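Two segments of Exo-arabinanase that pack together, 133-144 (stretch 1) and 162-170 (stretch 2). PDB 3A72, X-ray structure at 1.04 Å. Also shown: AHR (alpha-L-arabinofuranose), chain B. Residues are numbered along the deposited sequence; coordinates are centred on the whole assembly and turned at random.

Stretch 1 133-144: HIAAGGEARPNN
Stretch 2 162-170: ICYYSDQRD

The two stretches bury 356 Å² between them, yet the one hydrogen bond across the contact that the geometry establishes comes from a side chain: Arg169 NH1 donates to Ala136 O at 3.1 Å, with an N-H...O angle of 142°. The carbonyl oxygen sits at the edge of the guanidinium, near its plane, where the N-H groups point. The CA separations agree with packing through side chains, at 7.9 Å for Ile134 to Cys163, 9.0 Å for Ala135 to Tyr165, 6.7 Å for Gly137 to Arg169 and 7.8 Å for Asn144 to Gln168. Stretch 1 is strand over 133-137, with Ile134 (phi/psi -91/-55) departing from the extended conformation, and loop thereafter; stretch 2 is extended over 162-167, then turns at Gln168 (phi/psi -105/6) and Arg169 (-71/-24). The first three pairs ascend together in both stretches, so the strands run in the same general direction; the loop pair Asn144-Gln168 does not continue the series.

Arg169 is held in place by its own stretch. Its chi angles are -69° (m), 168° (t), -58° (m) and 179°, and CA-to-CB points sideways while the end of the side chain comes nearer to stretch 1. Asp167 (chi1 -169°, t; chi2 2°) receives three hydrogen bonds: Arg169 N to Asp167 OD1 at 2.9 Å, Arg169 NE to Asp167 OD1 at 2.8 Å, and Arg169 NH2 to Asp167 OD2 at 3.0 Å. The last two belong to a salt bridge that fixes the guanidinium orientation. A weak bond links Arg169 NH2 to Tyr165 OH (3.0 Å, 135°). At Gly137 (phi/psi -154/-162), an ideal CB would lie only 3.6 Å from Arg169 CD; the actual Gly137 CA is 4.2 Å from that CD.

Ala135 (-161/139) points toward stretch 2, its CB 3.3 Å from Tyr165 OH, 3.5 Å from Tyr165 CZ and 4.0 Å from Arg169 NH1. It approaches the Tyr165 ring obliquely; that tyrosine has chi1 59° (p) and chi2 94°. Earlier in the strands, Ile134 (chi1 -52°, m; chi2 -172°, t) brings CD1 to 3.9 Å from SG of Cys163 (chi1 -177°, t), an apolar contact between two buried side chains.

At the other end, Gln168 (chi1 -69°, m; chi2 -170°, t; chi3 44°) points toward the 141-144 loop and has the largest covered area, 61 Å². Its amide is probably turned over in the model, so the 2.9 Å between Asn143 O and the modelled Gln168 OE1 leaves a hydrogen bond undecided. Pro142 (-85/59, C-gamma endo) lies beside the arabinofuranose, its CB 3.5 Å from AHR O3.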

# COMPACT_ATOMS: atom_id res chain seq x y z
N HIS A 133 -3.28 16.75 -8.67
CA HIS A 133 -3.11 16.63 -7.23
C HIS A 133 -4.36 15.95 -6.67
O HIS A 133 -5.47 16.30 -7.04
CB HIS A 133 -3.05 17.99 -6.57
CG HIS A 133 -1.89 18.81 -7.01
ND1 HIS A 133 -1.76 19.72 -8.07
CD2 HIS A 133 -0.70 18.79 -6.42
CE1 HIS A 133 -0.51 20.21 -8.06
NE2 HIS A 133 0.17 19.65 -7.06
N ILE A 134 -4.16 15.01 -5.75
CA ILE A 134 -5.30 14.40 -5.02
C ILE A 134 -5.57 15.17 -3.75
O ILE A 134 -6.69 15.63 -3.51
CB ILE A 134 -5.00 12.89 -4.75
CG1 ILE A 134 -4.59 12.16 -6.03
CG2 ILE A 134 -6.20 12.27 -4.08
CD1 ILE A 134 -4.44 10.66 -5.93
N ALA A 135 -4.54 15.32 -2.90
CA ALA A 135 -4.72 15.89 -1.57
C ALA A 135 -3.37 16.37 -1.07
O ALA A 135 -2.39 15.65 -1.22
CB ALA A 135 -5.25 14.82 -0.61
N ALA A 136 -3.34 17.53 -0.43
CA ALA A 136 -2.10 18.12 0.07
C ALA A 136 -2.27 18.51 1.53
O ALA A 136 -3.38 18.77 1.99
CB ALA A 136 -1.64 19.28 -0.76
N GLY A 137 -1.17 18.50 2.26
CA GLY A 137 -1.16 18.84 3.66
C GLY A 137 0.18 19.37 4.11
O GLY A 137 1.04 19.81 3.34
N GLY A 138 0.36 19.32 5.42
CA GLY A 138 1.49 19.92 6.12
C GLY A 138 2.68 19.01 6.29
O GLY A 138 2.97 18.13 5.48
N GLU A 139 3.44 19.32 7.34
CA GLU A 139 4.78 18.81 7.58
C GLU A 139 4.78 17.28 7.64
O GLU A 139 3.96 16.66 8.34
CB GLU A 139 5.25 19.38 8.90
CG GLU A 139 6.59 18.85 9.42
CD GLU A 139 6.91 19.31 10.80
OE1 GLU A 139 6.39 20.42 11.17
OE2 GLU A 139 7.64 18.66 11.55
N ALA A 140 5.74 16.67 6.90
CA ALA A 140 5.82 15.22 6.72
C ALA A 140 6.49 14.52 7.88
O ALA A 140 7.46 13.77 7.70
CB ALA A 140 6.54 14.95 5.42
N ARG A 141 5.93 14.73 9.08
CA ARG A 141 6.36 13.96 10.25
C ARG A 141 5.08 13.51 11.00
O ARG A 141 4.13 14.28 11.12
CB ARG A 141 7.24 14.75 11.22
CG ARG A 141 8.58 15.11 10.63
CD ARG A 141 9.47 15.76 11.69
NE ARG A 141 10.81 16.12 11.18
CZ ARG A 141 11.15 17.23 10.60
NH1 ARG A 141 10.28 18.21 10.44
NH2 ARG A 141 12.40 17.39 10.15
N PRO A 142 5.09 12.29 11.52
CA PRO A 142 3.90 11.70 12.16
C PRO A 142 3.77 12.11 13.61
O PRO A 142 3.75 11.27 14.50
CB PRO A 142 4.07 10.22 11.97
CG PRO A 142 5.57 10.07 12.12
CD PRO A 142 6.13 11.27 11.31
N ASN A 143 3.70 13.41 13.86
CA ASN A 143 3.51 13.97 15.18
C ASN A 143 2.15 14.63 15.26
O ASN A 143 1.70 15.26 14.31
CB ASN A 143 4.59 15.01 15.50
CG ASN A 143 5.95 14.40 15.64
OD1 ASN A 143 6.28 13.78 16.68
ND2 ASN A 143 6.77 14.54 14.70
N ASN A 144 1.48 14.46 16.36
CA ASN A 144 0.18 15.10 16.57
C ASN A 144 0.33 16.61 16.49
O ASN A 144 1.34 17.20 16.84
CB ASN A 144 -0.40 14.68 17.92
CG ASN A 144 -0.77 13.21 17.98
OD1 ASN A 144 -1.07 12.57 16.96
ND2 ASN A 144 -0.84 12.68 19.16
N ILE A 162 -11.22 5.68 -6.48
CA ILE A 162 -11.17 6.05 -5.09
C ILE A 162 -9.71 6.08 -4.64
O ILE A 162 -8.96 5.13 -4.90
CB ILE A 162 -11.97 5.08 -4.20
CG1 ILE A 162 -13.41 4.90 -4.69
CG2 ILE A 162 -11.95 5.48 -2.76
CD1 ILE A 162 -14.08 3.64 -4.12
N CYS A 163 -9.32 7.15 -3.95
CA CYS A 163 -8.02 7.19 -3.28
C CYS A 163 -8.27 7.28 -1.76
O CYS A 163 -8.81 8.27 -1.28
CB CYS A 163 -7.20 8.39 -3.72
SG CYS A 163 -5.55 8.39 -2.96
N TYR A 164 -7.93 6.20 -1.09
CA TYR A 164 -7.92 6.15 0.39
C TYR A 164 -6.57 6.64 0.86
O TYR A 164 -5.54 6.31 0.26
CB TYR A 164 -8.13 4.73 0.88
CG TYR A 164 -9.37 4.00 0.39
CD1 TYR A 164 -10.58 4.09 1.04
CD2 TYR A 164 -9.28 3.19 -0.76
CE1 TYR A 164 -11.69 3.41 0.57
CE2 TYR A 164 -10.37 2.49 -1.21
CZ TYR A 164 -11.59 2.60 -0.56
OH TYR A 164 -12.65 1.87 -1.04
N TYR A 165 -6.53 7.37 1.98
CA TYR A 165 -5.24 7.85 2.52
C TYR A 165 -5.43 8.21 3.97
O TYR A 165 -6.53 8.27 4.51
CB TYR A 165 -4.65 8.98 1.67
CG TYR A 165 -5.50 10.22 1.53
CD1 TYR A 165 -5.32 11.30 2.39
CD2 TYR A 165 -6.48 10.35 0.55
CE1 TYR A 165 -6.09 12.44 2.26
CE2 TYR A 165 -7.22 11.48 0.41
CZ TYR A 165 -7.04 12.52 1.26
OH TYR A 165 -7.82 13.66 1.14
N SER A 166 -4.28 8.40 4.65
CA SER A 166 -4.24 8.83 6.03
C SER A 166 -4.16 10.36 6.10
O SER A 166 -3.46 10.96 5.28
CB SER A 166 -3.06 8.23 6.76
OG SER A 166 -3.00 6.82 6.60
N ASP A 167 -4.85 10.96 7.06
CA ASP A 167 -5.05 12.40 7.07
C ASP A 167 -4.84 12.95 8.46
O ASP A 167 -5.54 12.52 9.39
CB ASP A 167 -6.45 12.71 6.57
CG ASP A 167 -6.74 14.14 6.26
OD1 ASP A 167 -5.81 14.99 6.40
OD2 ASP A 167 -7.88 14.44 5.84
N GLN A 168 -3.96 13.91 8.64
CA GLN A 168 -3.79 14.62 9.87
C GLN A 168 -4.38 16.05 9.83
O GLN A 168 -4.22 16.80 10.81
CB GLN A 168 -2.32 14.69 10.30
CG GLN A 168 -1.76 13.32 10.71
CD GLN A 168 -0.41 13.41 11.34
OE1 GLN A 168 -0.13 14.31 12.23
NE2 GLN A 168 0.44 12.53 11.09
N ARG A 169 -5.06 16.43 8.76
CA ARG A 169 -5.48 17.81 8.64
C ARG A 169 -6.59 18.21 9.62
O ARG A 169 -6.70 19.40 9.94
CB ARG A 169 -5.89 18.14 7.20
CG ARG A 169 -4.76 18.14 6.23
CD ARG A 169 -5.13 18.18 4.76
NE ARG A 169 -5.98 17.02 4.46
CZ ARG A 169 -6.49 16.77 3.28
NH1 ARG A 169 -6.21 17.47 2.21
NH2 ARG A 169 -7.34 15.78 3.26
N ASP A 170 -7.39 17.27 10.10
CA ASP A 170 -8.40 17.64 11.11
C ASP A 170 -7.81 17.56 12.52
O ASP A 170 -8.28 16.85 13.40
CB ASP A 170 -9.60 16.77 10.96
CG ASP A 170 -10.90 17.26 11.63
OD1 ASP A 170 -10.84 18.39 12.15
OD2 ASP A 170 -11.88 16.42 11.53
O5 AHR B . 5.41 7.99 8.87
C5 AHR B . 4.00 8.25 8.55
C4 AHR B . 3.15 7.52 9.55
O4 AHR B . 3.28 6.11 9.29
C3 AHR B . 1.67 7.83 9.40
O3 AHR B . 1.33 8.97 10.22
C2 AHR B . 1.01 6.53 9.90
O2 AHR B . -0.23 6.23 9.25
C1 AHR B . 2.07 5.45 9.68
O1 AHR B . 2.39 4.78 10.93